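Beta-lactamase-like protein (Koribacter versatilis, PDB 6B9V) probably works as a manganese-dependent diphosphatase of the PhnP family, a metallo-beta-lactamase-fold hydrolase that cleaves reactive photoproducts of FAD. Local coordinates at residues I74-G79 with L106-K111; F153-V158 with Y166-G171; L38-M43 with D54-F59; T6-G11 with G255-F260. All blocks are in the same frame, centred on the assembly; numbering follows the deposited sequence.

Contact 1: I74-G79 with L106-K111; sequences IVYTHG and LYANEK. With MN (manganese (II) ion), chain D.
The metal-binding HxHxDH motif of the metallo-beta-lactamase fold begins at His78, just past a parallel strand pair in which Ile74 and Val75 run beside Leu106 and Tyr107. Two backbone bonds knit the pair: Tyr107 N gives its hydrogen to Ile74 O at 2.7 Å, and Tyr76 N gives its own to Tyr107 O at 2.9 Å. Each of these carbonyl oxygens also sits in the plane of a tyrosine ring, at its edge: Ile74 O beside CD1 of Tyr107, and Tyr107 O beside CD1 of Tyr76. On one face of the sheet the Ile74 and Leu106 side chains lie alongside each other, pointing the same way, with Ile74 CD1 3.7 Å from Leu106 CD2; Leu87 and Val90 of helix 87-90 pack over them. Past Tyr76 the two segments part. Tyr76 CB still touches Ala108 CB at 4.1 Å, and the phenol hydroxyl goes off to Thr55 OG1. A water fills in for the lost ladder, donating to Tyr76 O and accepting from Asn109 N, both at 2.9 Å. Asn109 stands at the N-cap of helix 110-119; its side chain caps a backbone N of the first turn, and OD1 also bonds Thr112 OG1. In 74-79 the strand gives way to the active site. His78 CG lies between the backbone N and the carbonyl carbon (chi1 66°), and ring atom ND1 donates to Thr77 OG1, which lies in the imidazole plane. That bond fixes the ring's rotation, and NE2 binds, at 2.2 Å, a manganese whose other protein ligands are His80, His160 and Asp178.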
loop_
_atom_site.group_PDB
_atom_site.type_symbol
_atom_site.label_atom_id
_atom_site.label_comp_id
_atom_site.label_asym_id
_atom_site.label_seq_id
_atom_site.Cartn_x
_atom_site.Cartn_y
_atom_site.Cartn_z
ATOM N N ILE A 74 -2.291 -9.519 15.491
ATOM C CA ILE A 74 -2.459 -9.707 14.057
ATOM C C ILE A 74 -2.356 -11.191 13.731
ATOM O O ILE A 74 -1.439 -11.881 14.189
ATOM C CB ILE A 74 -1.404 -8.917 13.249
ATOM C CG1 ILE A 74 -1.511 -7.424 13.581
ATOM C CG2 ILE A 74 -1.557 -9.195 11.735
ATOM C CD1 ILE A 74 -0.433 -6.561 12.983
ATOM N N VAL A 75 -3.307 -11.680 12.950
ATOM C CA VAL A 75 -3.355 -13.090 12.577
ATOM C C VAL A 75 -3.286 -13.213 11.052
ATOM O O VAL A 75 -4.024 -12.518 10.356
ATOM C CB VAL A 75 -4.646 -13.757 13.101
ATOM C CG1 VAL A 75 -4.693 -15.226 12.690
ATOM C CG2 VAL A 75 -4.715 -13.652 14.619
ATOM N N TYR A 76 -2.414 -14.081 10.537
ATOM C CA TYR A 76 -2.270 -14.242 9.089
ATOM C C TYR A 76 -2.914 -15.509 8.522
ATOM O O TYR A 76 -2.764 -16.597 9.088
ATOM C CB TYR A 76 -0.785 -14.233 8.702
ATOM C CG TYR A 76 -0.196 -12.839 8.777
ATOM C CD1 TYR A 76 0.434 -12.395 9.933
ATOM C CD2 TYR A 76 -0.295 -11.967 7.704
ATOM C CE1 TYR A 76 0.967 -11.106 10.017
ATOM C CE2 TYR A 76 0.221 -10.683 7.775
ATOM C CZ TYR A 76 0.869 -10.262 8.934
ATOM O OH TYR A 76 1.389 -8.980 9.020
ATOM N N THR A 77 -3.594 -15.363 7.381
ATOM C CA THR A 77 -4.079 -16.534 6.634
ATOM C C THR A 77 -2.944 -17.208 5.834
ATOM O O THR A 77 -2.825 -18.443 5.826
ATOM C CB THR A 77 -5.226 -16.154 5.664
ATOM O OG1 THR A 77 -4.759 -15.165 4.738
ATOM C CG2 THR A 77 -6.434 -15.617 6.427
ATOM N N HIS A 78 -2.114 -16.392 5.169
ATOM C CA HIS A 78 -1.001 -16.891 4.363
ATOM C C HIS A 78 -0.124 -15.728 3.912
ATOM O O HIS A 78 -0.397 -14.575 4.255
ATOM C CB HIS A 78 -1.478 -17.706 3.132
ATOM C CG HIS A 78 -2.230 -16.913 2.102
ATOM N ND1 HIS A 78 -3.329 -16.129 2.411
ATOM C CD2 HIS A 78 -2.096 -16.831 0.753
ATOM C CE1 HIS A 78 -3.812 -15.590 1.311
ATOM N NE2 HIS A 78 -3.082 -15.995 0.287
ATOM N N GLY A 79 0.907 -16.040 3.131
ATOM C CA GLY A 79 1.982 -15.089 2.865
ATOM C C GLY A 79 2.018 -14.362 1.533
ATOM O O GLY A 79 3.013 -13.689 1.225
ATOM N N LEU A 106 2.284 -11.074 16.258
ATOM C CA LEU A 106 1.847 -11.578 14.962
ATOM C C LEU A 106 1.712 -13.088 15.027
ATOM O O LEU A 106 2.573 -13.759 15.565
ATOM C CB LEU A 106 2.835 -11.218 13.857
ATOM C CG LEU A 106 3.449 -9.828 13.787
ATOM C CD1 LEU A 106 4.327 -9.768 12.547
ATOM C CD2 LEU A 106 2.389 -8.743 13.757
ATOM N N TYR A 107 0.648 -13.628 14.464
ATOM C CA TYR A 107 0.443 -15.067 14.502
ATOM C C TYR A 107 0.446 -15.606 13.083
ATOM O O TYR A 107 -0.318 -15.133 12.248
ATOM C CB TYR A 107 -0.870 -15.397 15.222
ATOM C CG TYR A 107 -0.809 -15.090 16.700
ATOM C CD1 TYR A 107 -1.041 -13.803 17.177
ATOM C CD2 TYR A 107 -0.496 -16.085 17.620
ATOM C CE1 TYR A 107 -0.966 -13.519 18.544
ATOM C CE2 TYR A 107 -0.421 -15.810 18.980
ATOM C CZ TYR A 107 -0.658 -14.523 19.434
ATOM O OH TYR A 107 -0.581 -14.240 20.784
ATOM N N ALA A 108 1.301 -16.582 12.806
ATOM C CA ALA A 108 1.352 -17.129 11.450
ATOM C C ALA A 108 1.845 -18.559 11.449
ATOM O O ALA A 108 2.566 -18.973 12.365
ATOM C CB ALA A 108 2.252 -16.255 10.554
ATOM N N ASN A 109 1.458 -19.330 10.434
ATOM C CA ASN A 109 2.029 -20.664 10.295
ATOM C C ASN A 109 3.465 -20.545 9.792
ATOM O O ASN A 109 3.922 -19.443 9.471
ATOM C CB ASN A 109 1.174 -21.565 9.378
ATOM C CG ASN A 109 1.066 -21.057 7.949
ATOM O OD1 ASN A 109 1.848 -20.222 7.496
ATOM N ND2 ASN A 109 0.086 -21.582 7.219
ATOM N N GLU A 110 4.174 -21.666 9.723
ATOM C CA GLU A 110 5.599 -21.628 9.401
ATOM C C GLU A 110 5.891 -21.042 8.005
ATOM O O GLU A 110 6.854 -20.285 7.842
ATOM C CB GLU A 110 6.202 -23.028 9.523
ATOM C CG GLU A 110 7.722 -23.080 9.426
ATOM C CD GLU A 110 8.235 -22.913 7.999
ATOM O OE1 GLU A 110 7.576 -23.423 7.062
ATOM O OE2 GLU A 110 9.282 -22.251 7.818
ATOM N N LYS A 111 5.102 -21.394 6.996
ATOM C CA LYS A 111 5.404 -20.884 5.654
ATOM C C LYS A 111 5.200 -19.360 5.588
ATOM O O LYS A 111 5.987 -18.612 4.960
ATOM C CB LYS A 111 4.551 -21.586 4.594
ATOM C CG LYS A 111 5.144 -21.465 3.182
ATOM C CD LYS A 111 4.188 -21.965 2.103
ATOM C CE LYS A 111 4.819 -21.898 0.716
ATOM N NZ LYS A 111 5.225 -20.517 0.333
HETATM MN MN MN D . -3.323 -15.986 -1.945
HETATM O O HOH W 1 -0.376 -18.135 8.533
#

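Contact 2: F153-V158 with Y166-G171; sequences FIPVPV and YGYRFG
Phe153 lays its ring against Phe170: the planes are 21° apart but slid so far that the rings barely overlap, and it is Phe170 CB that sits over the centre of the Phe153 face, 3.9 Å from the centroid. With chi1 at 35°, CG of Phe170 lies between its backbone N and carbonyl carbon, 3.7 Å from Phe153 CE2. Ile154 turns to the other face and forms a hydrogen-bonded pair with Arg169, its N reaching Arg169 O at 2.8 Å. Arg169 runs out extended, and its NH1 bonds the carbonyls of Met189 and Arg191. Pro155 returns to the Phe153 side; its CB stands almost on the normal of the Tyr166 ring, 3.6 Å from the centroid, a CH-pi contact, and also touches CE2 of Tyr168. Val156 pairs with Gly167 through two backbone bonds, Val156 N approaching Gly167 O from above the carbonyl plane. Val156 CG2 rests against Arg169 N at 4.0 Å. Pro157 brings its CA to the rim of the Tyr166 ring, in plane, while CG lies near CE1. This is an antiparallel beta hairpin, strands 151-160 and 163-170, in one of the two sheets of the metallo-beta-lactamase sandwich, leading to the manganese ligand His160.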
loop_
_atom_site.group_PDB
_atom_site.type_symbol
_atom_site.label_atom_id
_atom_site.label_comp_id
_atom_site.label_asym_id
_atom_site.label_seq_id
_atom_site.Cartn_x
_atom_site.Cartn_y
_atom_site.Cartn_z
ATOM N N PHE A 153 -9.336 -18.534 18.609
ATOM C CA PHE A 153 -9.318 -18.485 17.154
ATOM C C PHE A 153 -8.813 -19.823 16.626
ATOM O O PHE A 153 -7.646 -20.164 16.786
ATOM C CB PHE A 153 -8.431 -17.339 16.656
ATOM C CG PHE A 153 -9.085 -15.991 16.723
ATOM C CD1 PHE A 153 -9.359 -15.394 17.940
ATOM C CD2 PHE A 153 -9.401 -15.304 15.559
ATOM C CE1 PHE A 153 -9.960 -14.137 17.994
ATOM C CE2 PHE A 153 -10.006 -14.055 15.608
ATOM C CZ PHE A 153 -10.284 -13.473 16.829
ATOM N N ILE A 154 -9.697 -20.587 16.007
ATOM C CA ILE A 154 -9.379 -21.943 15.569
ATOM C C ILE A 154 -8.910 -21.909 14.122
ATOM O O ILE A 154 -9.643 -21.454 13.259
ATOM C CB ILE A 154 -10.610 -22.865 15.698
ATOM C CG1 ILE A 154 -11.224 -22.725 17.096
ATOM C CG2 ILE A 154 -10.234 -24.312 15.404
ATOM C CD1 ILE A 154 -12.648 -23.206 17.181
ATOM N N PRO A 155 -7.681 -22.375 13.857
ATOM C CA PRO A 155 -7.220 -22.459 12.466
ATOM C C PRO A 155 -8.000 -23.539 11.715
ATOM O O PRO A 155 -8.200 -24.642 12.232
ATOM C CB PRO A 155 -5.736 -22.838 12.595
ATOM C CG PRO A 155 -5.378 -22.562 14.047
ATOM C CD PRO A 155 -6.647 -22.820 14.807
ATOM N N VAL A 156 -8.435 -23.199 10.512
ATOM C CA VAL A 156 -9.198 -24.094 9.662
ATOM C C VAL A 156 -8.427 -24.300 8.372
ATOM O O VAL A 156 -8.332 -23.383 7.563
ATOM C CB VAL A 156 -10.593 -23.524 9.342
ATOM C CG1 VAL A 156 -11.376 -24.491 8.424
ATOM C CG2 VAL A 156 -11.359 -23.255 10.631
ATOM N N PRO A 157 -7.840 -25.485 8.193
ATOM C CA PRO A 157 -7.054 -25.695 6.973
ATOM C C PRO A 157 -7.910 -25.588 5.721
ATOM O O PRO A 157 -8.979 -26.195 5.669
ATOM C CB PRO A 157 -6.507 -27.114 7.142
ATOM C CG PRO A 157 -6.553 -27.373 8.662
ATOM C CD PRO A 157 -7.761 -26.624 9.129
ATOM N N VAL A 158 -7.458 -24.802 4.747
ATOM C CA VAL A 158 -8.067 -24.812 3.422
ATOM C C VAL A 158 -6.960 -24.952 2.367
ATOM O O VAL A 158 -5.780 -24.738 2.665
ATOM C CB VAL A 158 -8.929 -23.546 3.154
ATOM C CG1 VAL A 158 -10.089 -23.460 4.165
ATOM C CG2 VAL A 158 -8.099 -22.251 3.203
ATOM N N TYR A 166 -4.529 -21.201 6.107
ATOM C CA TYR A 166 -5.561 -21.173 7.152
ATOM C C TYR A 166 -6.674 -20.165 6.916
ATOM O O TYR A 166 -6.436 -19.028 6.493
ATOM C CB TYR A 166 -4.946 -20.852 8.526
ATOM C CG TYR A 166 -4.190 -21.994 9.171
ATOM C CD1 TYR A 166 -4.609 -23.311 9.019
ATOM C CD2 TYR A 166 -3.055 -21.751 9.931
ATOM C CE1 TYR A 166 -3.911 -24.361 9.612
ATOM C CE2 TYR A 166 -2.350 -22.789 10.525
ATOM C CZ TYR A 166 -2.785 -24.090 10.363
ATOM O OH TYR A 166 -2.081 -25.118 10.956
ATOM N N GLY A 167 -7.891 -20.577 7.246
ATOM C CA GLY A 167 -8.953 -19.643 7.561
ATOM C C GLY A 167 -9.109 -19.737 9.070
ATOM O O GLY A 167 -8.370 -20.480 9.703
ATOM N N TYR A 168 -10.042 -18.996 9.660
ATOM C CA TYR A 168 -10.205 -19.069 11.113
ATOM C C TYR A 168 -11.649 -19.049 11.542
ATOM O O TYR A 168 -12.449 -18.334 10.971
ATOM C CB TYR A 168 -9.463 -17.910 11.798
ATOM C CG TYR A 168 -7.978 -17.957 11.550
ATOM C CD1 TYR A 168 -7.407 -17.279 10.479
ATOM C CD2 TYR A 168 -7.149 -18.714 12.372
ATOM C CE1 TYR A 168 -6.032 -17.344 10.239
ATOM C CE2 TYR A 168 -5.792 -18.785 12.147
ATOM C CZ TYR A 168 -5.236 -18.101 11.085
ATOM O OH TYR A 168 -3.886 -18.193 10.880
ATOM N N ARG A 169 -11.969 -19.833 12.570
ATOM C CA ARG A 169 -13.282 -19.754 13.171
ATOM C C ARG A 169 -13.127 -19.135 14.551
ATOM O O ARG A 169 -12.233 -19.495 15.307
ATOM C CB ARG A 169 -13.950 -21.129 13.286
ATOM C CG ARG A 169 -15.286 -21.071 14.011
ATOM C CD ARG A 169 -15.996 -22.409 14.047
ATOM N NE ARG A 169 -17.297 -22.286 14.711
ATOM C CZ ARG A 169 -18.376 -23.009 14.403
ATOM N NH1 ARG A 169 -18.324 -23.911 13.431
ATOM N NH2 ARG A 169 -19.517 -22.822 15.066
ATOM N N PHE A 170 -14.008 -18.207 14.881
ATOM C CA PHE A 170 -13.961 -17.553 16.174
ATOM C C PHE A 170 -15.400 -17.330 16.632
ATOM O O PHE A 170 -16.153 -16.577 16.007
ATOM C CB PHE A 170 -13.155 -16.242 16.100
ATOM C CG PHE A 170 -13.309 -15.492 14.790
ATOM C CD1 PHE A 170 -12.573 -15.856 13.671
ATOM C CD2 PHE A 170 -14.154 -14.392 14.697
ATOM C CE1 PHE A 170 -12.709 -15.175 12.468
ATOM C CE2 PHE A 170 -14.285 -13.698 13.495
ATOM C CZ PHE A 170 -13.562 -14.093 12.382
ATOM N N GLY A 171 -15.785 -18.032 17.696
ATOM C CA GLY A 171 -17.160 -17.995 18.176
ATOM C C GLY A 171 -18.119 -18.414 17.070
ATOM O O GLY A 171 -17.912 -19.437 16.414
#

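Contact 3: L38-M43 with D54-F59; sequences LRPSVM and DTTPDF
The Arg39 guanidinium has Pro57 CG over the centre of one face, 3.7 Å above the plane, and the Asp58 carboxylate at its edge, the two flat groups turned 44° apart. This side-on salt bridge, NE to OD2 at 2.7 Å and NH2 to OD1 at 3.2 Å, ties the segment entering strand 41-46 to the loop after strand 49-53, near the active-site end of the metallo-beta-lactamase fold. Both carboxylate oxygens are met well out of the carboxylate plane by the guanidinium. Arg39 N lands on the anti lone pair of OD2 at 2.8 Å; bends at chi2 and chi3 (56° and 78°) turn the chain back and bring NE to the same oxygen. Arg39 NH1 pairs with Asp89 of the second subunit. Beside the bridge Thr56 forms an ST turn, OG1 accepting from Asp58 N, while its CG2 touches both Pro40 O (3.2 Å) and Ser41 CB. Ser41 OG bonds Ile53 O and lies 3.2 Å from Asp54 O. Asp54 OD2 serves Thr77 OG1 and, from the second shell, ND1 of the metal ligand His83. A water completes the join, donating to Asp54 OD2 and to Pro40 O, each at 2.6 Å.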
loop_
_atom_site.group_PDB
_atom_site.type_symbol
_atom_site.label_atom_id
_atom_site.label_comp_id
_atom_site.label_asym_id
_atom_site.label_seq_id
_atom_site.Cartn_x
_atom_site.Cartn_y
_atom_site.Cartn_z
ATOM N N LEU A 38 -10.877 -2.466 -1.646
ATOM C CA LEU A 38 -9.462 -2.594 -1.278
ATOM C C LEU A 38 -9.089 -4.064 -1.056
ATOM O O LEU A 38 -9.957 -4.949 -1.097
ATOM C CB LEU A 38 -9.156 -1.781 -0.018
ATOM C CG LEU A 38 -9.546 -0.306 -0.116
ATOM C CD1 LEU A 38 -9.193 0.450 1.175
ATOM C CD2 LEU A 38 -8.856 0.340 -1.328
ATOM N N ARG A 39 -7.810 -4.345 -0.849
ATOM C CA ARG A 39 -7.352 -5.702 -0.712
ATOM C C ARG A 39 -7.919 -6.407 0.551
ATOM O O ARG A 39 -8.327 -5.743 1.452
ATOM C CB ARG A 39 -5.816 -5.796 -0.804
ATOM C CG ARG A 39 -5.265 -5.945 -2.223
ATOM C CD ARG A 39 -5.688 -4.867 -3.176
ATOM N NE ARG A 39 -4.958 -3.628 -3.003
ATOM C CZ ARG A 39 -3.817 -3.331 -3.575
ATOM N NH1 ARG A 39 -3.220 -4.169 -4.404
ATOM N NH2 ARG A 39 -3.244 -2.215 -3.305
ATOM N N PRO A 40 -7.908 -7.742 0.576
ATOM C CA PRO A 40 -8.813 -8.439 1.509
ATOM C C PRO A 40 -8.333 -8.605 2.961
ATOM O O PRO A 40 -7.247 -9.133 3.204
ATOM C CB PRO A 40 -8.998 -9.817 0.834
ATOM C CG PRO A 40 -7.711 -10.064 0.104
ATOM C CD PRO A 40 -7.271 -8.670 -0.389
ATOM N N SER A 41 -9.170 -8.170 3.912
ATOM C CA SER A 41 -8.811 -8.137 5.346
ATOM C C SER A 41 -10.039 -7.818 6.189
ATOM O O SER A 41 -10.912 -7.077 5.743
ATOM C CB SER A 41 -7.715 -7.086 5.617
ATOM O OG SER A 41 -7.461 -6.930 7.004
ATOM N N VAL A 42 -10.114 -8.378 7.398
ATOM C CA VAL A 42 -11.177 -8.020 8.329
ATOM C C VAL A 42 -10.550 -7.761 9.695
ATOM O O VAL A 42 -9.434 -8.214 9.963
ATOM C CB VAL A 42 -12.271 -9.123 8.489
ATOM C CG1 VAL A 42 -12.975 -9.377 7.176
ATOM C CG2 VAL A 42 -11.681 -10.426 9.035
ATOM N N MET A 43 -11.264 -7.020 10.540
ATOM C CA MET A 43 -10.890 -6.950 11.947
ATOM C C MET A 43 -12.042 -7.388 12.837
ATOM O O MET A 43 -13.206 -7.327 12.449
ATOM C CB MET A 43 -10.435 -5.537 12.321
ATOM C CG MET A 43 -11.473 -4.473 12.082
ATOM S SD MET A 43 -10.909 -2.898 12.790
ATOM C CE MET A 43 -12.394 -1.904 12.737
ATOM N N ASP A 54 -4.771 -10.356 8.594
ATOM C CA ASP A 54 -3.953 -9.981 7.419
ATOM C C ASP A 54 -3.647 -8.478 7.361
ATOM O O ASP A 54 -4.426 -7.649 7.815
ATOM C CB ASP A 54 -4.619 -10.447 6.108
ATOM C CG ASP A 54 -4.540 -11.967 5.920
ATOM O OD1 ASP A 54 -3.708 -12.608 6.598
ATOM O OD2 ASP A 54 -5.297 -12.522 5.097
ATOM N N THR A 55 -2.484 -8.138 6.817
ATOM C CA THR A 55 -2.098 -6.742 6.669
ATOM C C THR A 55 -1.872 -6.441 5.200
ATOM O O THR A 55 -0.764 -6.628 4.693
ATOM C CB THR A 55 -0.821 -6.402 7.466
ATOM O OG1 THR A 55 0.232 -7.293 7.089
ATOM C CG2 THR A 55 -1.079 -6.506 8.978
ATOM N N THR A 56 -2.922 -5.983 4.523
ATOM C CA THR A 56 -2.878 -5.792 3.078
ATOM C C THR A 56 -2.070 -4.549 2.730
ATOM O O THR A 56 -1.832 -3.711 3.584
ATOM C CB THR A 56 -4.298 -5.646 2.458
ATOM O OG1 THR A 56 -4.770 -4.292 2.608
ATOM C CG2 THR A 56 -5.287 -6.641 3.084
ATOM N N PRO A 57 -1.638 -4.438 1.472
ATOM C CA PRO A 57 -0.987 -3.198 1.040
ATOM C C PRO A 57 -1.857 -1.960 1.253
ATOM O O PRO A 57 -1.319 -0.851 1.219
ATOM C CB PRO A 57 -0.734 -3.435 -0.454
ATOM C CG PRO A 57 -1.628 -4.654 -0.828
ATOM C CD PRO A 57 -1.619 -5.469 0.421
ATOM N N ASP A 58 -3.161 -2.131 1.467
ATOM C CA ASP A 58 -4.034 -0.988 1.769
ATOM C C ASP A 58 -4.212 -0.726 3.260
ATOM O O ASP A 58 -5.092 0.031 3.651
ATOM C CB ASP A 58 -5.419 -1.188 1.122
ATOM C CG ASP A 58 -5.337 -1.304 -0.381
ATOM O OD1 ASP A 58 -4.601 -0.500 -0.998
ATOM O OD2 ASP A 58 -5.988 -2.207 -0.961
ATOM N N PHE A 59 -3.361 -1.316 4.090
ATOM C CA PHE A 59 -3.598 -1.229 5.528
ATOM C C PHE A 59 -3.632 0.206 6.061
ATOM O O PHE A 59 -4.489 0.528 6.871
ATOM C CB PHE A 59 -2.563 -2.029 6.322
ATOM C CG PHE A 59 -2.707 -1.831 7.809
ATOM C CD1 PHE A 59 -3.773 -2.401 8.494
ATOM C CD2 PHE A 59 -1.827 -1.018 8.501
ATOM C CE1 PHE A 59 -3.942 -2.185 9.850
ATOM C CE2 PHE A 59 -1.997 -0.790 9.874
ATOM C CZ PHE A 59 -3.047 -1.377 10.541
HETATM O O HOH W 2 -7.556 -11.562 4.141
#

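Contact 4: T6-G11 with G255-F260; sequences TLTVLG and GLKLEF
Lys257 and Thr8 lie side by side on one face of the sheet, pointing the same way. The lysine runs extended through chi3 and bends only at chi4 (-75°), which swings NZ back to donate to Thr8 OG1 at 2.6 Å. That hydroxyl stands anti to its own carbonyl carbon, and Lys257 CG passes its oxygen at 3.4 Å. A long, weak ion pair joins NZ to Glu66 on helix 59-66. Thr6, also on this face, sets CG2 near Leu258 O. The opposite face is apolar. Leu7 CB touches CE2 of Phe260 at 4.0 Å; Phe260 in turn brings the edge of its ring up to Leu7 N, which lies in the ring plane. Leu7 and Leu258 both rest on Phe197 of strand 195-199, in the other sheet of the alpha-beta/beta-alpha sandwich of the metallo-beta-lactamase fold. The strands here join the two ends of the chain: 2-9 runs antiparallel to 257-263, and the latter forms an edge of its sheet within the chain. Leu7 and Leu258 are a hydrogen-bonded pair, N to O in both directions. Further on, Val9 crosses Leu256 obliquely, its CG2, anti to the carbonyl carbon, meeting Leu256 CB at 3.9 Å, and Val9 N bonds Leu256 O. One more backbone bond follows past the ladder, Gly255 N to Val9 O at 2.9 Å, just before the chain turns a corner at Leu10 and, with Gly11, forms a classic beta bulge opposite Ser41.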
loop_
_atom_site.group_PDB
_atom_site.type_symbol
_atom_site.label_atom_id
_atom_site.label_comp_id
_atom_site.label_asym_id
_atom_site.label_seq_id
_atom_site.Cartn_x
_atom_site.Cartn_y
_atom_site.Cartn_z
ATOM N N THR A 6 -17.744 -7.589 17.172
ATOM C CA THR A 6 -18.037 -6.979 15.876
ATOM C C THR A 6 -16.958 -7.318 14.845
ATOM O O THR A 6 -15.774 -7.160 15.112
ATOM C CB THR A 6 -18.139 -5.434 15.973
ATOM O OG1 THR A 6 -19.123 -5.071 16.952
ATOM C CG2 THR A 6 -18.531 -4.829 14.610
ATOM N N LEU A 7 -17.371 -7.776 13.674
ATOM C CA LEU A 7 -16.466 -7.967 12.546
ATOM C C LEU A 7 -16.636 -6.808 11.550
ATOM O O LEU A 7 -17.756 -6.480 11.161
ATOM C CB LEU A 7 -16.732 -9.326 11.863
ATOM C CG LEU A 7 -15.767 -9.685 10.716
ATOM C CD1 LEU A 7 -15.625 -11.196 10.625
ATOM C CD2 LEU A 7 -16.250 -9.122 9.383
ATOM N N THR A 8 -15.528 -6.206 11.130
ATOM C CA THR A 8 -15.558 -5.148 10.118
ATOM C C THR A 8 -14.736 -5.553 8.914
ATOM O O THR A 8 -13.585 -5.987 9.052
ATOM C CB THR A 8 -15.007 -3.806 10.669
ATOM O OG1 THR A 8 -15.807 -3.391 11.770
ATOM C CG2 THR A 8 -15.027 -2.721 9.597
ATOM N N VAL A 9 -15.330 -5.419 7.733
ATOM C CA VAL A 9 -14.626 -5.676 6.490
ATOM C C VAL A 9 -13.764 -4.470 6.118
ATOM O O VAL A 9 -14.284 -3.392 5.826
ATOM C CB VAL A 9 -15.613 -5.989 5.354
ATOM C CG1 VAL A 9 -14.873 -6.237 4.048
ATOM C CG2 VAL A 9 -16.493 -7.214 5.742
ATOM N N LEU A 10 -12.451 -4.653 6.151
ATOM C CA LEU A 10 -11.510 -3.596 5.761
ATOM C C LEU A 10 -11.305 -3.576 4.246
ATOM O O LEU A 10 -11.109 -2.514 3.651
ATOM C CB LEU A 10 -10.166 -3.789 6.475
ATOM C CG LEU A 10 -10.264 -3.852 8.005
ATOM C CD1 LEU A 10 -8.883 -4.104 8.634
ATOM C CD2 LEU A 10 -10.893 -2.568 8.608
ATOM N N GLY A 11 -11.355 -4.753 3.619
ATOM C CA GLY A 11 -11.298 -4.828 2.169
ATOM C C GLY A 11 -11.979 -6.111 1.700
ATOM O O GLY A 11 -11.854 -7.133 2.347
ATOM N N GLY A 255 -16.297 -1.870 4.466
ATOM C CA GLY A 255 -16.981 -1.097 5.486
ATOM C C GLY A 255 -18.125 -1.839 6.162
ATOM O O GLY A 255 -18.661 -1.386 7.170
ATOM N N LEU A 256 -18.495 -2.992 5.616
ATOM C CA LEU A 256 -19.537 -3.817 6.227
ATOM C C LEU A 256 -19.209 -4.174 7.677
ATOM O O LEU A 256 -18.124 -4.677 7.965
ATOM C CB LEU A 256 -19.728 -5.101 5.421
ATOM C CG LEU A 256 -20.720 -6.140 5.958
ATOM C CD1 LEU A 256 -22.116 -5.559 6.058
ATOM C CD2 LEU A 256 -20.697 -7.360 5.024
ATOM N N LYS A 257 -20.143 -3.917 8.585
ATOM C CA LYS A 257 -19.961 -4.290 9.981
ATOM C C LYS A 257 -21.030 -5.299 10.391
ATOM O O LYS A 257 -22.200 -5.126 10.078
ATOM C CB LYS A 257 -20.010 -3.048 10.894
ATOM C CG LYS A 257 -18.792 -2.154 10.742
ATOM C CD LYS A 257 -18.814 -0.994 11.736
ATOM C CE LYS A 257 -17.514 -0.214 11.693
ATOM N NZ LYS A 257 -16.371 -0.923 12.362
ATOM N N LEU A 258 -20.615 -6.339 11.104
ATOM C CA LEU A 258 -21.491 -7.439 11.473
ATOM C C LEU A 258 -21.325 -7.797 12.933
ATOM O O LEU A 258 -20.203 -7.908 13.416
ATOM C CB LEU A 258 -21.184 -8.660 10.619
ATOM C CG LEU A 258 -21.366 -8.508 9.110
ATOM C CD1 LEU A 258 -20.695 -9.686 8.381
ATOM C CD2 LEU A 258 -22.851 -8.415 8.781
ATOM N N GLU A 259 -22.438 -8.004 13.627
ATOM C CA GLU A 259 -22.395 -8.348 15.042
ATOM C C GLU A 259 -22.502 -9.852 15.195
ATOM O O GLU A 259 -23.230 -10.500 14.451
ATOM C CB GLU A 259 -23.523 -7.648 15.812
ATOM C CG GLU A 259 -23.362 -7.728 17.322
ATOM C CD GLU A 259 -24.479 -7.031 18.073
ATOM O OE1 GLU A 259 -25.024 -6.036 17.546
ATOM O OE2 GLU A 259 -24.803 -7.472 19.197
ATOM N N PHE A 260 -21.762 -10.419 16.141
ATOM C CA PHE A 260 -21.858 -11.856 16.397
ATOM C C PHE A 260 -21.475 -12.150 17.843
ATOM O O PHE A 260 -21.211 -11.232 18.609
ATOM C CB PHE A 260 -20.995 -12.655 15.418
ATOM C CG PHE A 260 -19.520 -12.474 15.603
ATOM C CD1 PHE A 260 -18.760 -13.469 16.203
ATOM C CD2 PHE A 260 -18.889 -11.316 15.167
ATOM C CE1 PHE A 260 -17.399 -13.307 16.379
ATOM C CE2 PHE A 260 -17.524 -11.149 15.326
ATOM C CZ PHE A 260 -16.775 -12.146 15.927
#

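How the contacts relate
Contacts 1, 3 and 4 all reach one seven-stranded sheet, while contact 2 is a hairpin of the other. Contacts 1, 2 and 3 are buried; contact 4, at an outer strand, is partly exposed, with a lysine-threonine bond on the face that meets helix 59-66. Contact 3 stands out for its buried salt bridge, where contact 2 relies on rings and prolines. Contacts 1 and 2 meet across the sandwich through Tyr76 O and Tyr168 OH, and contacts 1 and 3 where Ile74 packs on Thr55. Strands 41-46 and 2-9 are neighbours, so contact 3 bonds directly to contact 4. Phe170 of contact 2 packs on Leu7 and Phe260 of contact 4.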